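Long-range contacts in Lmo0305 protein (Listeria monocytogenes, PDB 3PJ0), which has no established function but belongs to the beta-eliminating lyase family of pyridoxal-phosphate proteins and carries that cofactor covalently bound: residues A[41-46]-A[238-243]; A[48-53]-A[244-249]; A[89-94]-A[113-118]; A[136-141]-A[170-175]. All blocks are in the same frame, centred on the assembly; numbering follows the deposited sequence. Where two conformers were deposited one is given.

Interaction 1. Residues A[41-46]-A[238-243]; sequences SDIYGN and DLISLY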
loop_
_atom_site.group_PDB
_atom_site.type_symbol
_atom_site.label_atom_id
_atom_site.label_comp_id
_atom_site.label_asym_id
_atom_site.label_seq_id
_atom_site.Cartn_x
_atom_site.Cartn_y
_atom_site.Cartn_z
ATOM N N SER A 41 15.548 -0.655 6.917
ATOM C CA SER A 41 14.339 -0.355 6.232
ATOM C C SER A 41 14.372 1.067 5.681
ATOM O O SER A 41 14.999 1.979 6.259
ATOM C CB SER A 41 13.142 -0.437 7.201
ATOM O OG SER A 41 11.937 -0.024 6.543
ATOM N N ASP A 42 13.676 1.225 4.564
ATOM C CA ASP A 42 13.340 2.545 4.050
ATOM C C ASP A 42 12.431 3.184 5.132
ATOM O O ASP A 42 11.814 2.459 5.945
ATOM C CB ASP A 42 12.630 2.463 2.689
ATOM C CG ASP A 42 11.361 1.560 2.706
ATOM O OD1 ASP A 42 11.475 0.381 3.098
ATOM O OD2 ASP A 42 10.268 2.000 2.254
ATOM N N ILE A 43 12.359 4.519 5.148
ATOM C CA ILE A 43 11.563 5.276 6.101
ATOM C C ILE A 43 10.765 6.375 5.346
ATOM O O ILE A 43 11.349 7.352 4.847
ATOM C CB ILE A 43 12.470 5.928 7.149
ATOM C CG1 ILE A 43 13.307 4.856 7.879
ATOM C CG2 ILE A 43 11.640 6.824 8.130
ATOM C CD1 ILE A 43 12.477 3.801 8.596
ATOM N N TYR A 44 9.453 6.169 5.224
ATOM C CA TYR A 44 8.549 7.113 4.543
ATOM C C TYR A 44 9.122 7.671 3.247
ATOM O O TYR A 44 9.270 8.886 3.092
ATOM C CB TYR A 44 8.142 8.271 5.474
ATOM C CG TYR A 44 7.422 7.821 6.716
ATOM C CD1 TYR A 44 6.170 7.193 6.630
ATOM C CD2 TYR A 44 7.991 8.015 8.002
ATOM C CE1 TYR A 44 5.515 6.787 7.791
ATOM C CE2 TYR A 44 7.347 7.578 9.148
ATOM C CZ TYR A 44 6.117 6.971 9.044
ATOM O OH TYR A 44 5.459 6.587 10.193
ATOM N N GLY A 45 9.468 6.771 2.323
ATOM C CA GLY A 45 9.961 7.178 1.023
ATOM C C GLY A 45 11.446 7.481 0.860
ATOM O O GLY A 45 11.888 7.727 -0.251
ATOM N N ASN A 46 12.211 7.401 1.944
ATOM C CA ASN A 46 13.633 7.696 1.917
ATOM C C ASN A 46 14.455 6.519 2.393
ATOM O O ASN A 46 13.947 5.642 3.054
ATOM C CB ASN A 46 13.928 8.897 2.799
ATOM C CG ASN A 46 13.307 10.188 2.249
ATOM O OD1 ASN A 46 13.492 10.533 1.078
ATOM N ND2 ASN A 46 12.554 10.882 3.093
ATOM N N ASP A 238 2.301 6.359 1.255
ATOM C CA ASP A 238 3.654 6.651 1.762
ATOM C C ASP A 238 3.844 5.858 3.036
ATOM O O ASP A 238 3.894 6.388 4.136
ATOM C CB ASP A 238 3.811 8.163 2.005
ATOM C CG ASP A 238 5.216 8.569 2.384
ATOM O OD1 ASP A 238 6.213 7.946 1.926
ATOM O OD2 ASP A 238 5.323 9.562 3.148
ATOM N N LEU A 239 3.938 4.552 2.888
ATOM C CA LEU A 239 4.043 3.688 4.059
ATOM C C LEU A 239 5.416 3.873 4.684
ATOM O O LEU A 239 6.392 4.165 3.977
ATOM C CB LEU A 239 3.829 2.233 3.628
ATOM C CG LEU A 239 2.396 1.660 3.560
ATOM C CD1 LEU A 239 1.375 2.536 2.894
ATOM C CD2 LEU A 239 2.391 0.259 2.945
ATOM N N ILE A 240 5.508 3.668 5.995
ATOM C CA ILE A 240 6.801 3.756 6.658
ATOM C C ILE A 240 7.834 2.851 5.973
ATOM O O ILE A 240 8.938 3.293 5.673
ATOM C CB ILE A 240 6.751 3.464 8.210
ATOM C CG1 ILE A 240 8.150 3.627 8.821
ATOM C CG2 ILE A 240 6.207 2.046 8.550
ATOM C CD1 ILE A 240 8.147 3.772 10.331
ATOM N N SER A 241 7.445 1.621 5.667
ATOM C CA SER A 241 8.376 0.623 5.133
ATOM C C SER A 241 7.779 -0.130 3.955
ATOM O O SER A 241 6.843 -0.945 4.147
ATOM C CB SER A 241 8.699 -0.407 6.217
ATOM O OG SER A 241 9.388 0.159 7.320
ATOM N N LEU A 242 8.305 0.145 2.776
ATOM C CA LEU A 242 7.898 -0.572 1.547
ATOM C C LEU A 242 8.911 -1.657 1.147
ATOM O O LEU A 242 8.694 -2.378 0.156
ATOM C CB LEU A 242 7.707 0.429 0.390
ATOM C CG LEU A 242 6.441 1.280 0.522
ATOM C CD1 LEU A 242 6.473 2.496 -0.429
ATOM C CD2 LEU A 242 5.146 0.450 0.294
ATOM N N TYR A 243 9.984 -1.836 1.919
ATOM C CA TYR A 243 11.005 -2.816 1.516
ATOM C C TYR A 243 10.512 -4.261 1.209
ATOM O O TYR A 243 11.114 -4.897 0.341
ATOM C CB TYR A 243 12.199 -2.870 2.490
ATOM C CG TYR A 243 11.904 -3.517 3.808
ATOM C CD1 TYR A 243 11.958 -4.904 3.951
ATOM C CD2 TYR A 243 11.578 -2.754 4.930
ATOM C CE1 TYR A 243 11.675 -5.499 5.186
ATOM C CE2 TYR A 243 11.317 -3.347 6.149
ATOM C CZ TYR A 243 11.362 -4.706 6.274
ATOM O OH TYR A 243 11.099 -5.307 7.478
HETATM O O HOH W 1 8.637 4.071 2.381
HETATM O O HOH W 2 7.384 11.158 3.382
#

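Interaction 2. Residues A[48-53]-A[244-249]; sequences AVIEDF and PYILSA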
loop_
_atom_site.group_PDB
_atom_site.type_symbol
_atom_site.label_atom_id
_atom_site.label_comp_id
_atom_site.label_asym_id
_atom_site.label_seq_id
_atom_site.Cartn_x
_atom_site.Cartn_y
_atom_site.Cartn_z
ATOM N N ALA A 48 18.393 4.167 1.428
ATOM C CA ALA A 48 19.019 3.486 0.292
ATOM C C ALA A 48 18.156 2.412 -0.369
ATOM O O ALA A 48 18.095 2.351 -1.590
ATOM C CB ALA A 48 20.392 2.882 0.704
ATOM N N VAL A 49 17.469 1.577 0.414
ATOM C CA VAL A 49 16.750 0.457 -0.197
ATOM C C VAL A 49 15.712 0.937 -1.229
ATOM O O VAL A 49 15.643 0.363 -2.306
ATOM C CB VAL A 49 16.143 -0.564 0.814
ATOM C CG1 VAL A 49 15.141 0.076 1.741
ATOM C CG2 VAL A 49 15.463 -1.717 0.054
ATOM N N ILE A 50 14.969 2.004 -0.920
ATOM C CA ILE A 50 13.980 2.531 -1.851
ATOM C C ILE A 50 14.613 3.456 -2.895
ATOM O O ILE A 50 14.319 3.352 -4.090
ATOM C CB ILE A 50 12.782 3.223 -1.122
ATOM C CG1 ILE A 50 11.677 3.577 -2.140
ATOM C CG2 ILE A 50 13.237 4.457 -0.325
ATOM C CD1 ILE A 50 10.417 4.172 -1.509
ATOM N N GLU A 51 15.497 4.343 -2.467
ATOM C CA GLU A 51 16.128 5.299 -3.390
ATOM C C GLU A 51 16.958 4.630 -4.469
ATOM O O GLU A 51 16.909 5.051 -5.634
ATOM C CB GLU A 51 16.996 6.301 -2.629
ATOM C CG GLU A 51 16.199 7.159 -1.693
ATOM C CD GLU A 51 17.035 8.212 -1.001
ATOM O OE1 GLU A 51 18.001 8.693 -1.656
ATOM O OE2 GLU A 51 16.694 8.568 0.160
ATOM N N ASP A 52 17.721 3.597 -4.103
ATOM C CA ASP A 52 18.510 2.872 -5.083
ATOM C C ASP A 52 17.617 2.177 -6.119
ATOM O O ASP A 52 17.962 2.152 -7.290
ATOM C CB ASP A 52 19.433 1.856 -4.430
ATOM C CG ASP A 52 20.507 2.512 -3.544
ATOM O OD1 ASP A 52 20.579 3.737 -3.471
ATOM O OD2 ASP A 52 21.228 1.775 -2.872
ATOM N N PHE A 53 16.484 1.610 -5.686
ATOM C CA PHE A 53 15.606 0.919 -6.630
ATOM C C PHE A 53 14.949 1.921 -7.566
ATOM O O PHE A 53 14.854 1.688 -8.777
ATOM C CB PHE A 53 14.546 0.082 -5.922
ATOM C CG PHE A 53 13.733 -0.772 -6.854
ATOM C CD1 PHE A 53 14.316 -1.839 -7.513
ATOM C CD2 PHE A 53 12.390 -0.498 -7.076
ATOM C CE1 PHE A 53 13.555 -2.617 -8.411
ATOM C CE2 PHE A 53 11.637 -1.263 -7.936
ATOM C CZ PHE A 53 12.220 -2.341 -8.598
ATOM N N PRO A 244 9.450 -4.768 1.888
ATOM C CA PRO A 244 9.073 -6.129 1.493
ATOM C C PRO A 244 8.738 -6.273 0.008
ATOM O O PRO A 244 9.072 -7.305 -0.614
ATOM C CB PRO A 244 7.867 -6.452 2.403
ATOM C CG PRO A 244 8.065 -5.579 3.620
ATOM C CD PRO A 244 8.695 -4.312 3.062
ATOM N N TYR A 245 8.100 -5.251 -0.548
ATOM C CA TYR A 245 7.744 -5.223 -1.961
ATOM C C TYR A 245 8.924 -4.745 -2.805
ATOM O O TYR A 245 9.113 -5.217 -3.893
ATOM C CB TYR A 245 6.514 -4.336 -2.231
ATOM C CG TYR A 245 5.252 -4.753 -1.528
ATOM C CD1 TYR A 245 4.862 -6.084 -1.471
ATOM C CD2 TYR A 245 4.421 -3.810 -0.953
ATOM C CE1 TYR A 245 3.687 -6.464 -0.815
ATOM C CE2 TYR A 245 3.236 -4.179 -0.308
ATOM C CZ TYR A 245 2.881 -5.505 -0.248
ATOM O OH TYR A 245 1.718 -5.859 0.395
ATOM N N ILE A 246 9.742 -3.817 -2.300
ATOM C CA ILE A 246 10.909 -3.346 -3.100
ATOM C C ILE A 246 11.934 -4.465 -3.299
ATOM O O ILE A 246 12.356 -4.765 -4.428
ATOM C CB ILE A 246 11.622 -2.126 -2.450
ATOM C CG1 ILE A 246 10.692 -0.911 -2.423
ATOM C CG2 ILE A 246 12.918 -1.735 -3.218
ATOM C CD1 ILE A 246 11.134 0.113 -1.382
ATOM N N LEU A 247 12.313 -5.114 -2.203
ATOM C CA LEU A 247 13.276 -6.234 -2.310
ATOM C C LEU A 247 12.802 -7.364 -3.240
ATOM O O LEU A 247 13.609 -7.896 -4.036
ATOM C CB LEU A 247 13.676 -6.765 -0.946
ATOM C CG LEU A 247 14.428 -5.748 -0.059
ATOM C CD1 LEU A 247 14.534 -6.280 1.368
ATOM C CD2 LEU A 247 15.829 -5.285 -0.629
ATOM N N SER A 248 11.537 -7.784 -3.085
ATOM C CA SER A 248 10.972 -8.818 -3.940
ATOM C C SER A 248 10.852 -8.340 -5.390
ATOM O O SER A 248 11.107 -9.133 -6.308
ATOM C CB SER A 248 9.626 -9.339 -3.416
ATOM O OG SER A 248 8.741 -8.277 -3.156
ATOM N N ALA A 249 10.487 -7.070 -5.599
ATOM C CA ALA A 249 10.399 -6.516 -6.978
ATOM C C ALA A 249 11.754 -6.567 -7.647
ATOM O O ALA A 249 11.885 -7.064 -8.746
ATOM C CB ALA A 249 9.871 -5.055 -6.983
#

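Interaction 3. Residues A[89-94]-A[113-118]; sequences NRRVAY and QITPLL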
loop_
_atom_site.group_PDB
_atom_site.type_symbol
_atom_site.label_atom_id
_atom_site.label_comp_id
_atom_site.label_asym_id
_atom_site.label_seq_id
_atom_site.Cartn_x
_atom_site.Cartn_y
_atom_site.Cartn_z
ATOM N N ASN A 89 -7.238 21.026 -17.232
ATOM C CA ASN A 89 -8.244 20.306 -18.009
ATOM C C ASN A 89 -8.438 18.911 -17.415
ATOM O O ASN A 89 -7.551 18.071 -17.501
ATOM C CB ASN A 89 -7.799 20.270 -19.485
ATOM C CG ASN A 89 -8.806 19.591 -20.403
ATOM O OD1 ASN A 89 -9.644 18.819 -19.964
ATOM N ND2 ASN A 89 -8.700 19.863 -21.696
ATOM N N ARG A 90 -9.602 18.677 -16.824
ATOM C CA ARG A 90 -9.916 17.394 -16.151
ATOM C C ARG A 90 -10.433 16.302 -17.075
ATOM O O ARG A 90 -10.923 15.259 -16.598
ATOM C CB ARG A 90 -10.890 17.621 -14.967
ATOM C CG ARG A 90 -10.297 18.409 -13.780
ATOM C CD ARG A 90 -9.471 17.618 -12.768
ATOM N NE ARG A 90 -9.095 18.495 -11.659
ATOM C CZ ARG A 90 -9.539 18.474 -10.413
ATOM N NH1 ARG A 90 -10.313 17.497 -9.932
ATOM N NH2 ARG A 90 -9.110 19.430 -9.587
ATOM N N ARG A 91 -10.378 16.509 -18.390
ATOM C CA ARG A 91 -10.755 15.437 -19.315
ATOM C C ARG A 91 -9.485 14.690 -19.728
ATOM O O ARG A 91 -8.431 15.306 -19.923
ATOM C CB ARG A 91 -11.486 15.966 -20.560
ATOM C CG ARG A 91 -13.009 16.166 -20.387
ATOM C CD ARG A 91 -13.348 17.197 -19.374
ATOM N NE ARG A 91 -12.749 18.490 -19.711
ATOM C CZ ARG A 91 -12.741 19.560 -18.918
ATOM N NH1 ARG A 91 -13.321 19.523 -17.718
ATOM N NH2 ARG A 91 -12.145 20.679 -19.336
ATOM N N VAL A 92 -9.583 13.373 -19.826
ATOM C CA VAL A 92 -8.490 12.521 -20.359
ATOM C C VAL A 92 -9.091 11.583 -21.396
ATOM O O VAL A 92 -10.322 11.507 -21.506
ATOM C CB VAL A 92 -7.759 11.712 -19.281
ATOM C CG1 VAL A 92 -7.174 12.642 -18.238
ATOM C CG2 VAL A 92 -8.682 10.682 -18.609
ATOM N N ALA A 93 -8.255 10.853 -22.133
ATOM C CA ALA A 93 -8.760 9.925 -23.119
ATOM C C ALA A 93 -7.983 8.615 -23.102
ATOM O O ALA A 93 -6.761 8.597 -22.957
ATOM C CB ALA A 93 -8.742 10.556 -24.552
ATOM N N TYR A 94 -8.712 7.523 -23.220
ATOM C CA TYR A 94 -8.101 6.221 -23.264
ATOM C C TYR A 94 -9.048 5.140 -23.818
ATOM O O TYR A 94 -10.225 5.406 -24.056
ATOM C CB TYR A 94 -7.567 5.832 -21.899
ATOM C CG TYR A 94 -8.525 5.883 -20.695
ATOM C CD1 TYR A 94 -9.818 5.379 -20.749
ATOM C CD2 TYR A 94 -8.066 6.363 -19.444
ATOM C CE1 TYR A 94 -10.650 5.388 -19.603
ATOM C CE2 TYR A 94 -8.865 6.353 -18.319
ATOM C CZ TYR A 94 -10.152 5.881 -18.387
ATOM O OH TYR A 94 -10.924 5.900 -17.231
ATOM N N GLN A 113 -12.364 13.368 -9.906
ATOM C CA GLN A 113 -13.375 14.077 -10.714
ATOM C C GLN A 113 -12.840 14.364 -12.122
ATOM O O GLN A 113 -13.076 15.440 -12.694
ATOM C CB GLN A 113 -13.856 15.387 -10.065
ATOM C CG GLN A 113 -14.590 15.186 -8.764
ATOM C CD GLN A 113 -13.653 15.074 -7.630
ATOM O OE1 GLN A 113 -12.740 15.891 -7.501
ATOM N NE2 GLN A 113 -13.870 14.093 -6.767
ATOM N N ILE A 114 -12.110 13.385 -12.653
ATOM C CA ILE A 114 -11.616 13.403 -14.024
ATOM C C ILE A 114 -12.639 12.678 -14.917
ATOM O O ILE A 114 -13.244 11.666 -14.511
ATOM C CB ILE A 114 -10.206 12.806 -14.095
ATOM C CG1 ILE A 114 -9.213 13.860 -13.582
ATOM C CG2 ILE A 114 -9.869 12.260 -15.549
ATOM C CD1 ILE A 114 -7.726 13.409 -13.502
ATOM N N THR A 115 -12.852 13.207 -16.123
ATOM C CA THR A 115 -13.857 12.665 -17.060
ATOM C C THR A 115 -13.126 11.983 -18.201
ATOM O O THR A 115 -12.487 12.676 -18.998
ATOM C CB THR A 115 -14.745 13.796 -17.674
ATOM O OG1 THR A 115 -15.499 14.481 -16.652
ATOM C CG2 THR A 115 -15.711 13.228 -18.721
ATOM N N PRO A 116 -13.222 10.640 -18.302
ATOM C CA PRO A 116 -12.491 9.964 -19.373
ATOM C C PRO A 116 -13.332 9.853 -20.622
ATOM O O PRO A 116 -14.494 9.447 -20.532
ATOM C CB PRO A 116 -12.215 8.575 -18.784
ATOM C CG PRO A 116 -12.501 8.716 -17.275
ATOM C CD PRO A 116 -13.617 9.685 -17.256
ATOM N N LEU A 117 -12.764 10.266 -21.740
ATOM C CA LEU A 117 -13.397 10.184 -23.041
ATOM C C LEU A 117 -12.847 8.894 -23.607
ATOM O O LEU A 117 -11.612 8.682 -23.620
ATOM C CB LEU A 117 -13.037 11.405 -23.897
ATOM C CG LEU A 117 -13.322 12.778 -23.252
ATOM C CD1 LEU A 117 -12.819 13.947 -24.124
ATOM C CD2 LEU A 117 -14.795 12.949 -22.915
ATOM N N LEU A 118 -13.737 8.011 -24.046
ATOM C CA LEU A 118 -13.308 6.683 -24.485
ATOM C C LEU A 118 -12.959 6.670 -25.973
ATOM O O LEU A 118 -13.684 7.197 -26.808
ATOM C CB LEU A 118 -14.366 5.646 -24.127
ATOM C CG LEU A 118 -14.828 5.682 -22.670
ATOM C CD1 LEU A 118 -15.840 4.568 -22.383
ATOM C CD2 LEU A 118 -13.644 5.576 -21.713
#

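Interaction 4. Residues A[136-141]-A[170-175]; sequences EPVSSV and QGISLH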
loop_
_atom_site.group_PDB
_atom_site.type_symbol
_atom_site.label_atom_id
_atom_site.label_comp_id
_atom_site.label_asym_id
_atom_site.label_seq_id
_atom_site.Cartn_x
_atom_site.Cartn_y
_atom_site.Cartn_z
ATOM N N GLU A 136 -13.746 17.323 -27.654
ATOM C CA GLU A 136 -13.239 18.363 -26.786
ATOM C C GLU A 136 -11.787 18.057 -26.463
ATOM O O GLU A 136 -11.347 16.897 -26.563
ATOM C CB GLU A 136 -14.061 18.495 -25.494
ATOM C CG GLU A 136 -14.178 17.219 -24.714
ATOM C CD GLU A 136 -15.105 17.363 -23.532
ATOM O OE1 GLU A 136 -14.875 18.279 -22.722
ATOM O OE2 GLU A 136 -16.068 16.571 -23.436
ATOM N N PRO A 137 -11.039 19.089 -26.059
ATOM C CA PRO A 137 -9.634 18.889 -25.744
ATOM C C PRO A 137 -9.439 18.067 -24.471
ATOM O O PRO A 137 -10.332 18.022 -23.608
ATOM C CB PRO A 137 -9.098 20.313 -25.545
ATOM C CG PRO A 137 -10.169 21.225 -26.069
ATOM C CD PRO A 137 -11.443 20.496 -25.927
ATOM N N VAL A 138 -8.279 17.429 -24.383
ATOM C CA VAL A 138 -7.918 16.622 -23.216
ATOM C C VAL A 138 -6.544 16.998 -22.681
ATOM O O VAL A 138 -5.706 17.498 -23.433
ATOM C CB VAL A 138 -7.939 15.109 -23.547
ATOM C CG1 VAL A 138 -9.389 14.676 -23.840
ATOM C CG2 VAL A 138 -6.985 14.764 -24.723
ATOM N N SER A 139 -6.320 16.808 -21.374
ATOM C CA SER A 139 -5.007 17.066 -20.785
ATOM C C SER A 139 -4.029 15.954 -21.130
ATOM O O SER A 139 -2.835 16.206 -21.322
ATOM C CB SER A 139 -5.072 17.206 -19.262
ATOM O OG SER A 139 -5.723 16.098 -18.662
ATOM N N SER A 140 -4.527 14.716 -21.140
ATOM C CA SER A 140 -3.695 13.583 -21.492
ATOM C C SER A 140 -4.455 12.446 -22.178
ATOM O O SER A 140 -5.707 12.344 -22.128
ATOM C CB SER A 140 -3.030 13.010 -20.234
ATOM O OG SER A 140 -3.997 12.362 -19.461
ATOM N N VAL A 141 -3.660 11.628 -22.855
ATOM C CA VAL A 141 -4.087 10.381 -23.458
ATOM C C VAL A 141 -3.252 9.339 -22.735
ATOM O O VAL A 141 -2.043 9.535 -22.480
ATOM C CB VAL A 141 -3.810 10.352 -24.989
ATOM C CG1 VAL A 141 -3.962 8.948 -25.576
ATOM C CG2 VAL A 141 -4.739 11.317 -25.698
ATOM N N GLN A 170 -0.159 19.047 -30.209
ATOM C CA GLN A 170 -1.406 19.560 -29.619
ATOM C C GLN A 170 -1.311 19.905 -28.119
ATOM O O GLN A 170 -2.307 20.331 -27.492
ATOM C CB GLN A 170 -2.523 18.530 -29.804
ATOM C CG GLN A 170 -2.845 18.184 -31.265
ATOM C CD GLN A 170 -3.358 19.357 -32.065
ATOM O OE1 GLN A 170 -2.990 19.527 -33.230
ATOM N NE2 GLN A 170 -4.181 20.181 -31.454
ATOM N N GLY A 171 -0.137 19.710 -27.531
ATOM C CA GLY A 171 0.037 19.969 -26.097
ATOM C C GLY A 171 -0.719 18.992 -25.201
ATOM O O GLY A 171 -1.167 19.370 -24.111
ATOM N N ILE A 172 -0.864 17.750 -25.667
ATOM C CA ILE A 172 -1.519 16.664 -24.917
ATOM C C ILE A 172 -0.417 15.790 -24.277
ATOM O O ILE A 172 0.453 15.288 -24.989
ATOM C CB ILE A 172 -2.398 15.763 -25.827
ATOM C CG1 ILE A 172 -3.536 16.565 -26.465
ATOM C CG2 ILE A 172 -2.982 14.613 -25.004
ATOM C CD1 ILE A 172 -4.219 15.887 -27.604
ATOM N N SER A 173 -0.456 15.608 -22.955
ATOM C CA SER A 173 0.517 14.756 -22.265
ATOM C C SER A 173 0.210 13.303 -22.622
ATOM O O SER A 173 -0.956 12.957 -22.814
ATOM C CB SER A 173 0.447 14.927 -20.743
ATOM O OG SER A 173 0.740 16.254 -20.331
ATOM N N LEU A 174 1.246 12.470 -22.745
ATOM C CA LEU A 174 1.067 11.072 -23.133
ATOM C C LEU A 174 1.620 10.242 -21.990
ATOM O O LEU A 174 2.783 10.430 -21.595
ATOM C CB LEU A 174 1.794 10.757 -24.454
ATOM C CG LEU A 174 1.344 9.486 -25.218
ATOM C CD1 LEU A 174 -0.099 9.581 -25.704
ATOM C CD2 LEU A 174 2.298 9.162 -26.408
ATOM N N HIS A 175 0.767 9.363 -21.441
ATOM C CA HIS A 175 1.085 8.498 -20.311
ATOM C C HIS A 175 1.016 7.025 -20.697
ATOM O O HIS A 175 0.022 6.581 -21.298
ATOM C CB HIS A 175 0.100 8.711 -19.126
ATOM C CG HIS A 175 0.330 7.741 -18.006
ATOM N ND1 HIS A 175 1.354 7.900 -17.098
ATOM C CD2 HIS A 175 -0.296 6.580 -17.677
ATOM C CE1 HIS A 175 1.341 6.887 -16.251
ATOM N NE2 HIS A 175 0.366 6.058 -16.591
HETATM O O HOH W 3 -3.853 19.674 -23.417
#

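Interaction 1. Residues A[41-46]-A[238-243]
Two irregular segments of this pyridoxal-phosphate family fold, each leading into a helix, join here; the first ends in a type I' beta turn, Ile-43 to Asn-46. Ser-41 OG, anti to the backbone N, donates to Asp-42 O (2.6 Å), lies 2.7 Å from Ser-241 OG and reaches the edge of the Tyr-243 ring. Asp-42 CG takes the crowded position between backbone N and carbonyl carbon (chi1 55°), aiming the carboxylate at the N-H groups of Leu-242 and Tyr-243, where the loop runs into helix 243-256. Asp-42 OD2 takes Leu-242 N on its syn lone pair at 2.8 Å in a nearly straight bond (168°), while OD1 receives a weak one from Tyr-243 N. Tyr-44 N donates to Ile-240 O (3.0 Å), on a lone pair, and Ile-240 CA sits over one face of the Tyr-44 ring, 3.8 Å from its centroid, a CH-pi contact. Tyr-44 OH bonds to Tyr-207 OH of the second subunit. Gly-45 N meets a water that also lies within bonding distance of Asp-42 OD2 and Leu-239 O. A second water lies 3.0 Å from Tyr-44 O and 2.6 Å from Asp-238 OD2, the oxygen salt-bridged to Arg-233.

Interaction 2. Residues A[48-53]-A[244-249]
Helices 48-61 and 243-256 of the pyridoxal-phosphate family fold meet near their N-terminal ends, chiefly through apolar side chains, their short axes 10.0 Å apart and crossing at 45°. Ile-246 is the residue most covered by the contact. With CG1 anti to the carbonyl carbon (chi1 -65°) and CG2 anti to the backbone N, its two branches part toward different residues. Ile-246 CG2 lies 3.6 Å from Phe-53 CB and equally near the backbone oxygen of Val-49, settling between these two residues one turn apart. The other branch extends to place Ile-246 CD1 3.5 Å from Ile-50 CB, crossing that side chain obliquely. Val-49 sets CG2 anti to its own N, and this methyl touches Leu-247 CD2 at 3.7 Å, the two side chains crossing at about a right angle. Leu-247 starts out directed away, and its CD2 branch turns back to make this touch. Phe-53, CG anti to the backbone N (chi1 -173°), runs past Ile-246 in the opposite direction, until CZ stands 3.9 Å from Ala-249 CB. Phe-206 meets the Phe-53 ring edge-to-face, Val-25 of the second subunit reaches Leu-247, and Phe-68 of strand 65-69, an outermost strand of the large sheet, packs against Ile-50 and Ile-246.

Interaction 3. Residues A[89-94]-A[113-118]
The outer margin of the large, mostly parallel seven-stranded sheet of the pyridoxal-phosphate fold is formed here: strand 115-118 is its last strand within the chain and pairs in parallel with 91-94, the two joined through helices 99-102 and 107-112. Four backbone bonds carry the pairing, donated in turn from either strand. Thr-115 N gives to Arg-90 O, Val-92 N to Thr-115 O at 3.1 Å, Leu-117 N to Val-92 O at 2.7 Å, and Tyr-94 N to Leu-117 O at 3.1 Å. The Leu-117 bond is the shortest and straightest (173°); Val-92 N instead approaches Thr-115 O from above the carbonyl plane. Pro-116 lacks an N-H, but its position in the register needs none, since Thr-115 and Leu-117 supply the donors. Arg-91, Ala-93, Thr-115 and Leu-117 share one face, where the bent Arg-91 chain runs alongside Thr-115. On the face of Val-92, Tyr-94, Pro-116 and Leu-118, Val-92 CG2 meets Ile-114 CG2 at 3.6 Å, the side chains crossing at about a right angle; helix 107-112 touches Tyr-94, Ile-114 and Pro-116. Tyr-94, CG in the crowded position between N and carbonyl carbon (chi1 54°), lies beside Pro-116 and Leu-118, pointing the same way; Tyr-94 CE1 touches Leu-118 CD2 at 3.7 Å. Glu-101 of helix 99-102 hydrogen-bonds the hydroxyl. Before the strand, Asn-89 OD1 accepts Arg-91 N at 2.9 Å in an Asx turn. The tightest side-chain touch belongs to the phenol: Tyr-94 OH is 3.2 Å from Pro-116 CG, with Tyr-94 CZ 3.4 Å from Pro-116 CB.

Interaction 4. Residues A[136-141]-A[170-175]
Ile-172 immediately precedes its strand, one residue past the helix end, and its side chain does most of the apolar work against 136-141. At CB the branches divide, CG1 anti to the carbonyl carbon (chi1 -62°). Ile-172 CG2, anti to the backbone N, lies on the neighbouring backbone, 3.7 Å from Ser-140 CA, and also meets Val-141 CG2 at 3.8 Å and Val-138 CG2 at 4.0 Å. The other branch first passes CG1 by the carbonyl oxygen of Val-138; at its tip Ile-172 CD1 comes 4.1 Å from Val-138 CG2, so both branches touch that valine. This joins the two strands of a beta-alpha-beta unit, strand 140-144, helix 157-170 and strand 173-178, whose helix closes in a Schellman motif at Gly-171, positive in phi. Three backbone bonds pair the parallel strands: Ser-173 N to Ser-139 O, Val-141 N to Ser-173 O and His-175 N to Val-141 O, the last two nearly along the C=O axis and the last the straightest (168°). Leu-174, CG anti to its N, runs beside Val-141 with CD1 3.9 Å from Val-141 CB and packs on helix 157-170. Ser-139 turns from the contact, its OG having Asn-89 O and Arg-91 O as hydrogen-bond partners, while His-175 is held by Gln-76 and Ser-201. A water bridges the backbone ahead of the two strands, 2.9 Å from Val-138 O and 2.8 Å from Gly-171 O.

How the interactions relate
The four contacts form two touching pairs at two places in the subunit, centres about 32 to 33 Å apart. Interactions 1 and 2 lie side by side, centres about 9 Å apart, where Asp-42 and Gly-45 rest on Val-49 and Ile-50; both also touch the second subunit. The first mixes carboxylate, hydroxyl and water bonds with the Tyr-44 ring packed on Ile-240, whereas the second is apolar helix packing. Interactions 3 and 4 belong to one sheet and share its backbone chemistry: strands 91-94 and 140-144 are neighbours, joined probably by Ala-93 N to Ser-140 O. Of these two, 4 is interior and buried, while 3 lies at the sheet's margin and is partly open. Interactions 1 and 2 enclose both along the chain.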